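Local coordinates for protein tryptophan halogenase superfamily (Brevundimonas sp. BAL3, PDB 6FRL) that catalyses flavin-dependent halogenation, with a preference for bromination over chlorination, at residues P421-R426 against V438-E443; R394-L399 against E443-A448; A429-R434 against A452-F457. All coordinates share one frame; numbering follows the deposited sequence.

Interaction 1. Residues P421-R426 against V438-E443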
loop_
_atom_site.group_PDB
_atom_site.type_symbol
_atom_site.label_atom_id
_atom_site.label_comp_id
_atom_site.label_asym_id
_atom_site.label_seq_id
_atom_site.Cartn_x
_atom_site.Cartn_y
_atom_site.Cartn_z
ATOM N N PRO B 421 -3.552 -16.856 -14.699
ATOM C CA PRO B 421 -4.139 -15.546 -14.841
ATOM C C PRO B 421 -3.136 -14.502 -15.348
ATOM O O PRO B 421 -1.941 -14.602 -15.063
ATOM C CB PRO B 421 -4.611 -15.225 -13.415
ATOM C CG PRO B 421 -4.876 -16.568 -12.813
ATOM C CD PRO B 421 -3.790 -17.439 -13.367
ATOM N N GLU B 422 -3.643 -13.529 -16.107
ATOM C CA GLU B 422 -2.875 -12.373 -16.587
ATOM C C GLU B 422 -2.172 -11.592 -15.473
ATOM O O GLU B 422 -1.061 -11.095 -15.673
ATOM C CB GLU B 422 -3.769 -11.429 -17.436
ATOM C CG GLU B 422 -3.328 -9.952 -17.461
ATOM C CD GLU B 422 -3.680 -9.212 -18.762
ATOM O OE1 GLU B 422 -4.797 -9.426 -19.312
ATOM O OE2 GLU B 422 -2.817 -8.418 -19.227
ATOM N N THR B 423 -2.815 -11.449 -14.324
ATOM C CA THR B 423 -2.180 -10.795 -13.151
ATOM C C THR B 423 -0.826 -11.447 -12.751
ATOM O O THR B 423 0.138 -10.737 -12.437
ATOM C CB THR B 423 -3.131 -10.817 -11.942
ATOM O OG1 THR B 423 -3.756 -12.088 -11.879
ATOM C CG2 THR B 423 -4.211 -9.765 -12.090
ATOM N N LEU B 424 -0.771 -12.780 -12.815
ATOM C CA LEU B 424 0.434 -13.548 -12.567
ATOM C C LEU B 424 1.431 -13.537 -13.734
ATOM O O LEU B 424 2.659 -13.591 -13.498
ATOM C CB LEU B 424 0.081 -14.996 -12.222
ATOM C CG LEU B 424 1.258 -15.892 -11.822
ATOM C CD1 LEU B 424 2.021 -15.301 -10.625
ATOM C CD2 LEU B 424 0.727 -17.277 -11.496
ATOM N N GLU B 425 0.921 -13.516 -14.970
ATOM C CA GLU B 425 1.784 -13.380 -16.163
ATOM C C GLU B 425 2.608 -12.107 -16.057
ATOM O O GLU B 425 3.810 -12.128 -16.298
ATOM C CB GLU B 425 0.980 -13.370 -17.476
ATOM C CG GLU B 425 0.551 -14.754 -17.975
ATOM C CD GLU B 425 -0.376 -14.712 -19.213
ATOM O OE1 GLU B 425 -0.764 -13.598 -19.674
ATOM O OE2 GLU B 425 -0.732 -15.811 -19.721
ATOM N N ARG B 426 1.956 -11.019 -15.676
ATOM C CA ARG B 426 2.622 -9.727 -15.549
ATOM C C ARG B 426 3.699 -9.713 -14.466
ATOM O O ARG B 426 4.758 -9.118 -14.681
ATOM C CB ARG B 426 1.612 -8.618 -15.237
ATOM C CG ARG B 426 0.784 -8.178 -16.429
ATOM C CD ARG B 426 -0.240 -7.174 -15.959
ATOM N NE ARG B 426 0.433 -6.048 -15.278
ATOM C CZ ARG B 426 -0.164 -5.136 -14.510
ATOM N NH1 ARG B 426 -1.483 -5.177 -14.275
ATOM N NH2 ARG B 426 0.573 -4.167 -13.977
ATOM N N VAL B 438 5.594 -6.497 -9.186
ATOM C CA VAL B 438 4.334 -5.836 -9.486
ATOM C C VAL B 438 3.524 -5.900 -8.192
ATOM O O VAL B 438 3.416 -6.961 -7.550
ATOM C CB VAL B 438 3.577 -6.538 -10.653
ATOM C CG1 VAL B 438 2.196 -5.926 -10.847
ATOM C CG2 VAL B 438 4.402 -6.481 -11.930
ATOM N N ARG B 439 2.980 -4.767 -7.797
ATOM C CA ARG B 439 2.250 -4.681 -6.543
ATOM C C ARG B 439 0.799 -4.315 -6.831
ATOM O O ARG B 439 0.497 -3.261 -7.404
ATOM C CB ARG B 439 2.926 -3.677 -5.608
ATOM C CG ARG B 439 4.228 -4.231 -5.011
ATOM C CD ARG B 439 4.932 -3.273 -4.039
ATOM N NE ARG B 439 6.398 -3.385 -4.156
ATOM C CZ ARG B 439 7.294 -3.127 -3.193
ATOM N NH1 ARG B 439 6.914 -2.715 -1.980
ATOM N NH2 ARG B 439 8.595 -3.292 -3.448
ATOM N N TYR B 440 -0.089 -5.228 -6.474
ATOM C CA TYR B 440 -1.510 -4.972 -6.522
ATOM C C TYR B 440 -1.998 -4.643 -5.110
ATOM O O TYR B 440 -1.247 -4.728 -4.123
ATOM C CB TYR B 440 -2.220 -6.188 -7.104
ATOM C CG TYR B 440 -1.760 -6.614 -8.504
ATOM C CD1 TYR B 440 -1.974 -5.801 -9.624
ATOM C CD2 TYR B 440 -1.117 -7.844 -8.711
ATOM C CE1 TYR B 440 -1.558 -6.194 -10.901
ATOM C CE2 TYR B 440 -0.719 -8.260 -9.993
ATOM C CZ TYR B 440 -0.945 -7.423 -11.085
ATOM O OH TYR B 440 -0.531 -7.826 -12.337
ATOM N N ARG B 441 -3.254 -4.245 -4.998
ATOM C CA ARG B 441 -3.859 -3.984 -3.671
ATOM C C ARG B 441 -4.203 -5.342 -3.056
ATOM O O ARG B 441 -4.511 -6.323 -3.786
ATOM C CB ARG B 441 -5.138 -3.124 -3.755
ATOM C CG ARG B 441 -5.019 -1.832 -4.555
ATOM C CD ARG B 441 -6.385 -1.206 -4.854
ATOM N NE ARG B 441 -7.225 -1.975 -5.799
ATOM C CZ ARG B 441 -8.571 -2.031 -5.787
ATOM N NH1 ARG B 441 -9.288 -1.373 -4.873
ATOM N NH2 ARG B 441 -9.216 -2.765 -6.695
ATOM N N TRP B 442 -4.135 -5.390 -1.728
ATOM C CA TRP B 442 -4.679 -6.504 -0.922
ATOM C C TRP B 442 -3.866 -7.808 -0.969
ATOM O O TRP B 442 -4.407 -8.897 -0.749
ATOM C CB TRP B 442 -6.179 -6.736 -1.247
ATOM C CG TRP B 442 -6.981 -5.466 -1.114
ATOM C CD1 TRP B 442 -7.611 -4.757 -2.108
ATOM C CD2 TRP B 442 -7.199 -4.746 0.092
ATOM N NE1 TRP B 442 -8.231 -3.649 -1.577
ATOM C CE2 TRP B 442 -7.985 -3.612 -0.231
ATOM C CE3 TRP B 442 -6.814 -4.956 1.433
ATOM C CZ2 TRP B 442 -8.375 -2.681 0.727
ATOM C CZ3 TRP B 442 -7.214 -4.038 2.402
ATOM C CH2 TRP B 442 -7.990 -2.911 2.044
ATOM N N GLU B 443 -2.562 -7.681 -1.207
ATOM C CA GLU B 443 -1.632 -8.810 -1.181
ATOM C C GLU B 443 -1.450 -9.279 0.271
ATOM O O GLU B 443 -1.091 -8.499 1.137
ATOM C CB GLU B 443 -0.241 -8.389 -1.690
ATOM C CG GLU B 443 -0.138 -7.844 -3.109
ATOM C CD GLU B 443 0.073 -8.898 -4.194
ATOM O OE1 GLU B 443 0.271 -8.466 -5.332
ATOM O OE2 GLU B 443 0.045 -10.126 -3.945
#

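Interaction 2. Residues R394-L399 against E443-A448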
loop_
_atom_site.group_PDB
_atom_site.type_symbol
_atom_site.label_atom_id
_atom_site.label_comp_id
_atom_site.label_asym_id
_atom_site.label_seq_id
_atom_site.Cartn_x
_atom_site.Cartn_y
_atom_site.Cartn_z
ATOM N N ARG B 394 -4.720 -16.813 -4.450
ATOM C CA ARG B 394 -4.749 -17.762 -5.577
ATOM C C ARG B 394 -3.483 -17.713 -6.468
ATOM O O ARG B 394 -2.824 -18.736 -6.686
ATOM C CB ARG B 394 -5.999 -17.508 -6.418
ATOM C CG ARG B 394 -6.196 -18.413 -7.626
ATOM C CD ARG B 394 -7.111 -17.734 -8.613
ATOM N NE ARG B 394 -6.571 -16.455 -9.089
ATOM C CZ ARG B 394 -7.248 -15.583 -9.835
ATOM N NH1 ARG B 394 -8.497 -15.850 -10.199
ATOM N NH2 ARG B 394 -6.670 -14.437 -10.213
ATOM N N ASP B 395 -3.158 -16.518 -6.957
ATOM C CA ASP B 395 -1.982 -16.296 -7.809
ATOM C C ASP B 395 -0.677 -16.718 -7.148
ATOM O O ASP B 395 0.154 -17.339 -7.794
ATOM C CB ASP B 395 -1.889 -14.824 -8.241
ATOM C CG ASP B 395 -2.974 -14.437 -9.231
ATOM O OD1 ASP B 395 -3.845 -15.281 -9.556
ATOM O OD2 ASP B 395 -2.961 -13.277 -9.670
ATOM N N PHE B 396 -0.482 -16.391 -5.872
ATOM C CA PHE B 396 0.700 -16.891 -5.169
ATOM C C PHE B 396 0.734 -18.413 -5.152
ATOM O O PHE B 396 1.792 -18.996 -5.404
ATOM C CB PHE B 396 0.773 -16.315 -3.740
ATOM C CG PHE B 396 2.071 -16.579 -3.025
ATOM C CD1 PHE B 396 3.275 -16.134 -3.563
ATOM C CD2 PHE B 396 2.090 -17.210 -1.782
ATOM C CE1 PHE B 396 4.489 -16.358 -2.885
ATOM C CE2 PHE B 396 3.287 -17.433 -1.111
ATOM C CZ PHE B 396 4.494 -17.005 -1.675
ATOM N N ILE B 397 -0.416 -19.056 -4.872
ATOM C CA ILE B 397 -0.489 -20.536 -4.867
ATOM C C ILE B 397 -0.177 -21.123 -6.267
ATOM O O ILE B 397 0.637 -22.022 -6.405
ATOM C CB ILE B 397 -1.849 -21.050 -4.318
ATOM C CG1 ILE B 397 -1.917 -20.747 -2.811
ATOM C CG2 ILE B 397 -2.005 -22.551 -4.563
ATOM C CD1 ILE B 397 -3.292 -20.815 -2.197
ATOM N N ILE B 398 -0.817 -20.579 -7.294
ATOM C CA ILE B 398 -0.571 -20.985 -8.676
ATOM C C ILE B 398 0.936 -21.010 -9.040
ATOM O O ILE B 398 1.432 -22.004 -9.612
ATOM C CB ILE B 398 -1.337 -20.055 -9.651
ATOM C CG1 ILE B 398 -2.830 -20.367 -9.580
ATOM C CG2 ILE B 398 -0.833 -20.243 -11.091
ATOM C CD1 ILE B 398 -3.709 -19.342 -10.248
ATOM N N LEU B 399 1.644 -19.928 -8.700
ATOM C CA LEU B 399 3.071 -19.789 -8.999
ATOM C C LEU B 399 3.889 -21.010 -8.616
ATOM O O LEU B 399 4.809 -21.377 -9.364
ATOM C CB LEU B 399 3.679 -18.530 -8.324
ATOM C CG LEU B 399 5.119 -18.188 -8.719
ATOM C CD1 LEU B 399 5.218 -17.832 -10.189
ATOM C CD2 LEU B 399 5.690 -17.078 -7.880
ATOM N N GLU B 443 -2.562 -7.681 -1.207
ATOM C CA GLU B 443 -1.632 -8.810 -1.181
ATOM C C GLU B 443 -1.450 -9.279 0.271
ATOM O O GLU B 443 -1.091 -8.499 1.137
ATOM C CB GLU B 443 -0.241 -8.389 -1.690
ATOM C CG GLU B 443 -0.138 -7.844 -3.109
ATOM C CD GLU B 443 0.073 -8.898 -4.194
ATOM O OE1 GLU B 443 0.271 -8.466 -5.332
ATOM O OE2 GLU B 443 0.045 -10.126 -3.945
ATOM N N MET B 444 -1.671 -10.564 0.523
ATOM C CA MET B 444 -1.367 -11.156 1.803
ATOM C C MET B 444 0.156 -11.365 1.912
ATOM O O MET B 444 0.721 -11.261 3.032
ATOM C CB MET B 444 -2.067 -12.477 1.919
ATOM C CG MET B 444 -1.885 -13.159 3.272
ATOM S SD MET B 444 -3.181 -14.393 3.521
ATOM C CE MET B 444 -4.585 -13.316 3.862
ATOM N N PHE B 445 0.784 -11.639 0.750
ATOM C CA PHE B 445 2.186 -11.972 0.634
ATOM C C PHE B 445 2.974 -10.845 0.019
ATOM O O PHE B 445 2.687 -10.409 -1.082
ATOM C CB PHE B 445 2.327 -13.250 -0.198
ATOM C CG PHE B 445 1.719 -14.428 0.480
ATOM C CD1 PHE B 445 2.380 -15.026 1.544
ATOM C CD2 PHE B 445 0.441 -14.840 0.159
ATOM C CE1 PHE B 445 1.799 -16.069 2.242
ATOM C CE2 PHE B 445 -0.127 -15.901 0.831
ATOM C CZ PHE B 445 0.557 -16.516 1.885
ATOM N N HIS B 446 3.988 -10.397 0.739
ATOM C CA HIS B 446 4.750 -9.206 0.371
ATOM C C HIS B 446 5.946 -9.602 -0.506
ATOM O O HIS B 446 6.198 -10.779 -0.700
ATOM C CB HIS B 446 5.144 -8.452 1.661
ATOM C CG HIS B 446 3.957 -8.040 2.502
ATOM N ND1 HIS B 446 3.668 -8.626 3.717
ATOM C CD2 HIS B 446 2.959 -7.146 2.271
ATOM C CE1 HIS B 446 2.561 -8.099 4.208
ATOM N NE2 HIS B 446 2.105 -7.208 3.345
ATOM N N PRO B 447 6.661 -8.634 -1.091
ATOM C CA PRO B 447 7.746 -8.976 -2.028
ATOM C C PRO B 447 8.769 -10.073 -1.604
ATOM O O PRO B 447 9.171 -10.901 -2.446
ATOM C CB PRO B 447 8.435 -7.616 -2.206
ATOM C CG PRO B 447 7.271 -6.678 -2.239
ATOM C CD PRO B 447 6.401 -7.178 -1.116
ATOM N N ALA B 448 9.166 -10.100 -0.327
ATOM C CA ALA B 448 10.148 -11.116 0.121
ATOM C C ALA B 448 9.613 -12.560 -0.001
ATOM O O ALA B 448 10.383 -13.514 -0.195
ATOM C CB ALA B 448 10.633 -10.834 1.531
#

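Interaction 3. Residues A429-R434 against A452-F457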
loop_
_atom_site.group_PDB
_atom_site.type_symbol
_atom_site.label_atom_id
_atom_site.label_comp_id
_atom_site.label_asym_id
_atom_site.label_seq_id
_atom_site.Cartn_x
_atom_site.Cartn_y
_atom_site.Cartn_z
ATOM N N ALA B 429 6.621 -11.790 -15.698
ATOM C CA ALA B 429 7.303 -11.055 -16.788
ATOM C C ALA B 429 8.184 -9.889 -16.279
ATOM O O ALA B 429 9.289 -9.709 -16.768
ATOM C CB ALA B 429 6.301 -10.573 -17.859
ATOM N N LEU B 430 7.716 -9.120 -15.313
ATOM C CA LEU B 430 8.547 -8.027 -14.770
ATOM C C LEU B 430 9.678 -8.584 -13.906
ATOM O O LEU B 430 10.755 -7.994 -13.865
ATOM C CB LEU B 430 7.745 -6.989 -14.011
ATOM C CG LEU B 430 8.546 -5.751 -13.575
ATOM C CD1 LEU B 430 8.999 -4.886 -14.759
ATOM C CD2 LEU B 430 7.764 -4.923 -12.555
ATOM N N TRP B 431 9.464 -9.724 -13.248
ATOM C CA TRP B 431 10.516 -10.322 -12.428
ATOM C C TRP B 431 11.679 -10.768 -13.327
ATOM O O TRP B 431 12.834 -10.386 -13.079
ATOM C CB TRP B 431 9.992 -11.497 -11.604
ATOM C CG TRP B 431 11.105 -12.301 -10.976
ATOM C CD1 TRP B 431 11.553 -13.524 -11.366
ATOM C CD2 TRP B 431 11.954 -11.875 -9.908
ATOM N NE1 TRP B 431 12.605 -13.902 -10.582
ATOM C CE2 TRP B 431 12.885 -12.902 -9.688
ATOM C CE3 TRP B 431 12.033 -10.713 -9.140
ATOM C CZ2 TRP B 431 13.883 -12.823 -8.696
ATOM C CZ3 TRP B 431 13.014 -10.624 -8.145
ATOM C CH2 TRP B 431 13.933 -11.673 -7.941
ATOM N N THR B 432 11.376 -11.520 -14.394
ATOM C CA THR B 432 12.442 -12.009 -15.311
ATOM C C THR B 432 13.097 -10.880 -16.127
ATOM O O THR B 432 14.277 -10.940 -16.425
ATOM C CB THR B 432 11.994 -13.156 -16.252
ATOM O OG1 THR B 432 11.285 -12.607 -17.338
ATOM C CG2 THR B 432 11.100 -14.189 -15.529
ATOM N N ALA B 433 12.343 -9.844 -16.447
ATOM C CA ALA B 433 12.864 -8.698 -17.195
ATOM C C ALA B 433 13.739 -7.794 -16.365
ATOM O O ALA B 433 14.673 -7.216 -16.892
ATOM C CB ALA B 433 11.740 -7.877 -17.782
ATOM N N ARG B 434 13.421 -7.621 -15.088
ATOM C CA ARG B 434 14.068 -6.552 -14.337
ATOM C C ARG B 434 14.352 -6.802 -12.850
ATOM O O ARG B 434 15.049 -5.988 -12.213
ATOM C CB ARG B 434 13.220 -5.285 -14.548
ATOM C CG ARG B 434 13.764 -3.959 -14.023
ATOM C CD ARG B 434 15.203 -3.650 -14.381
ATOM N NE ARG B 434 15.639 -2.420 -13.708
ATOM C CZ ARG B 434 15.915 -2.313 -12.393
ATOM N NH1 ARG B 434 15.810 -3.353 -11.547
ATOM N NH2 ARG B 434 16.299 -1.149 -11.892
ATOM N N ALA B 452 11.254 -15.560 -2.300
ATOM C CA ALA B 452 11.541 -16.913 -1.782
ATOM C C ALA B 452 11.106 -18.002 -2.765
ATOM O O ALA B 452 11.769 -19.039 -2.919
ATOM C CB ALA B 452 10.873 -17.133 -0.432
ATOM N N ILE B 453 9.975 -17.769 -3.424
ATOM C CA ILE B 453 9.474 -18.737 -4.385
ATOM C C ILE B 453 10.282 -18.665 -5.697
ATOM O O ILE B 453 10.707 -19.708 -6.226
ATOM C CB ILE B 453 7.957 -18.565 -4.596
ATOM C CG1 ILE B 453 7.203 -18.675 -3.232
ATOM C CG2 ILE B 453 7.430 -19.582 -5.615
ATOM C CD1 ILE B 453 7.558 -19.862 -2.348
ATOM N N TYR B 454 10.551 -17.447 -6.191
ATOM C CA TYR B 454 11.358 -17.319 -7.408
ATOM C C TYR B 454 12.697 -18.037 -7.208
ATOM O O TYR B 454 13.065 -18.902 -8.011
ATOM C CB TYR B 454 11.568 -15.860 -7.829
ATOM C CG TYR B 454 10.314 -15.133 -8.316
ATOM C CD1 TYR B 454 9.493 -15.683 -9.278
ATOM C CD2 TYR B 454 9.978 -13.860 -7.826
ATOM C CE1 TYR B 454 8.356 -14.996 -9.737
ATOM C CE2 TYR B 454 8.856 -13.172 -8.259
ATOM C CZ TYR B 454 8.042 -13.743 -9.214
ATOM O OH TYR B 454 6.930 -13.074 -9.681
ATOM N N ASP B 455 13.363 -17.744 -6.098
ATOM C CA ASP B 455 14.649 -18.355 -5.803
ATOM C C ASP B 455 14.560 -19.848 -5.546
ATOM O O ASP B 455 15.403 -20.609 -6.012
ATOM C CB ASP B 455 15.334 -17.669 -4.617
ATOM C CG ASP B 455 16.468 -18.456 -4.094
ATOM O OD1 ASP B 455 17.488 -18.467 -4.802
ATOM O OD2 ASP B 455 16.318 -19.081 -3.006
ATOM N N GLY B 456 13.549 -20.284 -4.811
ATOM C CA GLY B 456 13.336 -21.730 -4.562
ATOM C C GLY B 456 13.165 -22.576 -5.819
ATOM O O GLY B 456 13.632 -23.711 -5.875
ATOM N N PHE B 457 12.487 -22.025 -6.831
ATOM C CA PHE B 457 12.367 -22.707 -8.121
ATOM C C PHE B 457 13.418 -22.332 -9.159
ATOM O O PHE B 457 13.282 -22.724 -10.294
ATOM C CB PHE B 457 10.972 -22.495 -8.705
ATOM C CG PHE B 457 9.908 -23.205 -7.950
ATOM C CD1 PHE B 457 9.606 -24.520 -8.237
ATOM C CD2 PHE B 457 9.222 -22.568 -6.934
ATOM C CE1 PHE B 457 8.604 -25.169 -7.544
ATOM C CE2 PHE B 457 8.242 -23.214 -6.222
ATOM C CZ PHE B 457 7.923 -24.522 -6.523
#

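Interaction 1. Residues P421-R426 against V438-E443
Thr423, in the first turn of helix 422-434, meets Tyr440 through both its backbone and its side chain. Its carbonyl oxygen accepts a hydrogen bond from the phenol, with Tyr440 OH 3.0 Å from Thr423 O. The donor lies in the carbonyl plane on a lone pair, at a C=O...donor angle of 113°. The threonine CB approaches the same end of the ring, 4.0 Å from Tyr440 CE2. Thr423 OG1 is engaged away from the phenol, hydrogen-bonded to Asp395 on helix 376-402.

One turn later Arg426 continues the contact. With CG anti to its carbonyl carbon (chi1 -76°) and the chain bent at chi3, the guanidinium comes to the hydroxyl end of the ring. The guanidinium and ring planes are nearly perpendicular, at 89°: the hydroxyl sits 3.2 Å above the guanidinium, near its rim, while Arg426 NH1 lies at the ring edge, 3.5 Å from Tyr440 CE1. NH1 and the hydroxyl are near neighbours, but their angle is too poor for a hydrogen bond. Val438 completes the packing, placing CG1 3.9 Å from Arg426 NH2 and CG2 3.8 Å from Arg426 O. A phenylalanine in place of Tyr440 would probably leave Thr423 O without its phenolic donor and the guanidinium without the oxygen over its face.

Arg426 also makes long, weak ion pairs with Glu381 and Asp384 of the second subunit, beside the dimer interface. Between the two segments one directional bond ties the loop to the first turn; Lys427 of the same helix adds bonds to Val438 O and Glu443. The arginine's charge, facing the phenol oxygen, would be expected to add mild electrostatic attraction.

Interaction 2. Residues R394-L399 against E443-A448
The rings of Phe396 and Phe445 lie face against face as an offset stack, their centroids 4.3 Å apart and their planes inclined at 24°. Over the Phe396 face, Phe445 CB stands almost on the ring normal, 8° from it and 4.2 Å from the centroid, a CH-pi contact. Phe396 CD2 lies over the Phe445 face, 3.4 Å above the plane and toward the rim; the opposite face carries Met444 CG from the neighbouring residue. His400 and Trp450 each meet Phe396 as an edge-to-face ring pair, so the phenylalanine belongs to a larger aromatic cluster.

The ring-to-ring overlap falls on the CD2-CE2 side of Phe396. Its CD2 comes to 3.5 Å from Phe445 CD2, and its CE2 to 3.7 Å from Phe445 CD1. Phe396 reaches out from helix 376-402 with CG anti to the backbone N (chi1 -170°), whereas Phe445 turns CG beside its own N, and the two side chains cross at about a right angle.

Phe445 sits just ahead of His446, the N-cap of helix 447-456, and its carbonyl accepts a hydrogen bond from Trp450 of that helix. Close by on helix 376-402, Arg394 grips Asp395 through NE and NH2, both ending on OD1, with NE 3.0 Å from that oxygen. OD2 forms a salt bridge with Arg392.

Between the two segments the contact is therefore wholly apolar: ring dispersion and a methylene over a pi face join the lead-in of helix 447-456 to helix 376-402 in a buried setting, while the Arg394-Asp395 pair lies beside it and takes no part.

Interaction 3. Residues A429-R434 against A452-F457
Trp431 of helix 422-434 and Tyr454 of helix 447-456 make a face-to-face stack whose tightest part is the five-membered ring of the indole. Its centroid is 3.7 Å from that of the phenol, and the planes diverge by just 6°. Within this overlap Trp431 NE1 comes to 3.4 Å from Tyr454 CG, and Trp431 CD2 to 3.5 Å from Tyr454 CD2. The side chains run past each other in opposite directions, so each methylene reaches toward the partner's aromatic system. Trp431 CB lies over the phenol face, 4.2 Å from the ring centroid and 26° off the normal, while Tyr454 CB is 3.5 Å from Trp431 NE1. Trp431 achieves this with CG anti to the backbone N (chi1 168°), which throws the indole across toward the other helix.

Packing thins away from this centre. On the six-membered side of the indole, Trp431 CE3 is already 4.0 Å from Tyr454 CD2; at the far end of the phenol, Tyr454 OH meets Trp431 CB at 3.9 Å, a van der Waals approach. Beyond the two rings little touches: Thr432 and Asp455, both partly exposed, take no real share, and Asp455 hydrogen-bonds Tyr460 instead. Other residues of helix 422-434 meet the second subunit: Ala429, Leu430 and Ala433 pack against it, and Arg434 NE bonds to Phe369 O of that chain.

The indole N-H is satisfied by Leu459 O, and the rings of Phe437 and His117 also meet Trp431. The short, near-parallel overlap points to dispersion between the pi faces; separately, the N-H bond to Leu459 O would be expected to restrain the indole's rotation in its buried site.

In the fold
Interactions 1 and 3 both draw on helix 422-434, and interactions 2 and 3 on helix 447-456; helix 376-402, the third partner, enters through interaction 2. Interaction 2 is nearest the chain centre, about 11 Å from it to the contact centre, against about 18 Å for interaction 1 and 21 Å for interaction 3. The chemistry follows burial more than this distance: the two buried contacts are aromatic stacks, whereas the partly buried interaction 1 combines a phenol-carbonyl hydrogen bond with a guanidinium packed against the phenol oxygen. Thr423 OG1 and Asp395 OD2 link interactions 1 and 2, while Ile453 packs on Phe396 and Leu399 between 2 and 3. Interactions 1 and 3 also touch the second subunit.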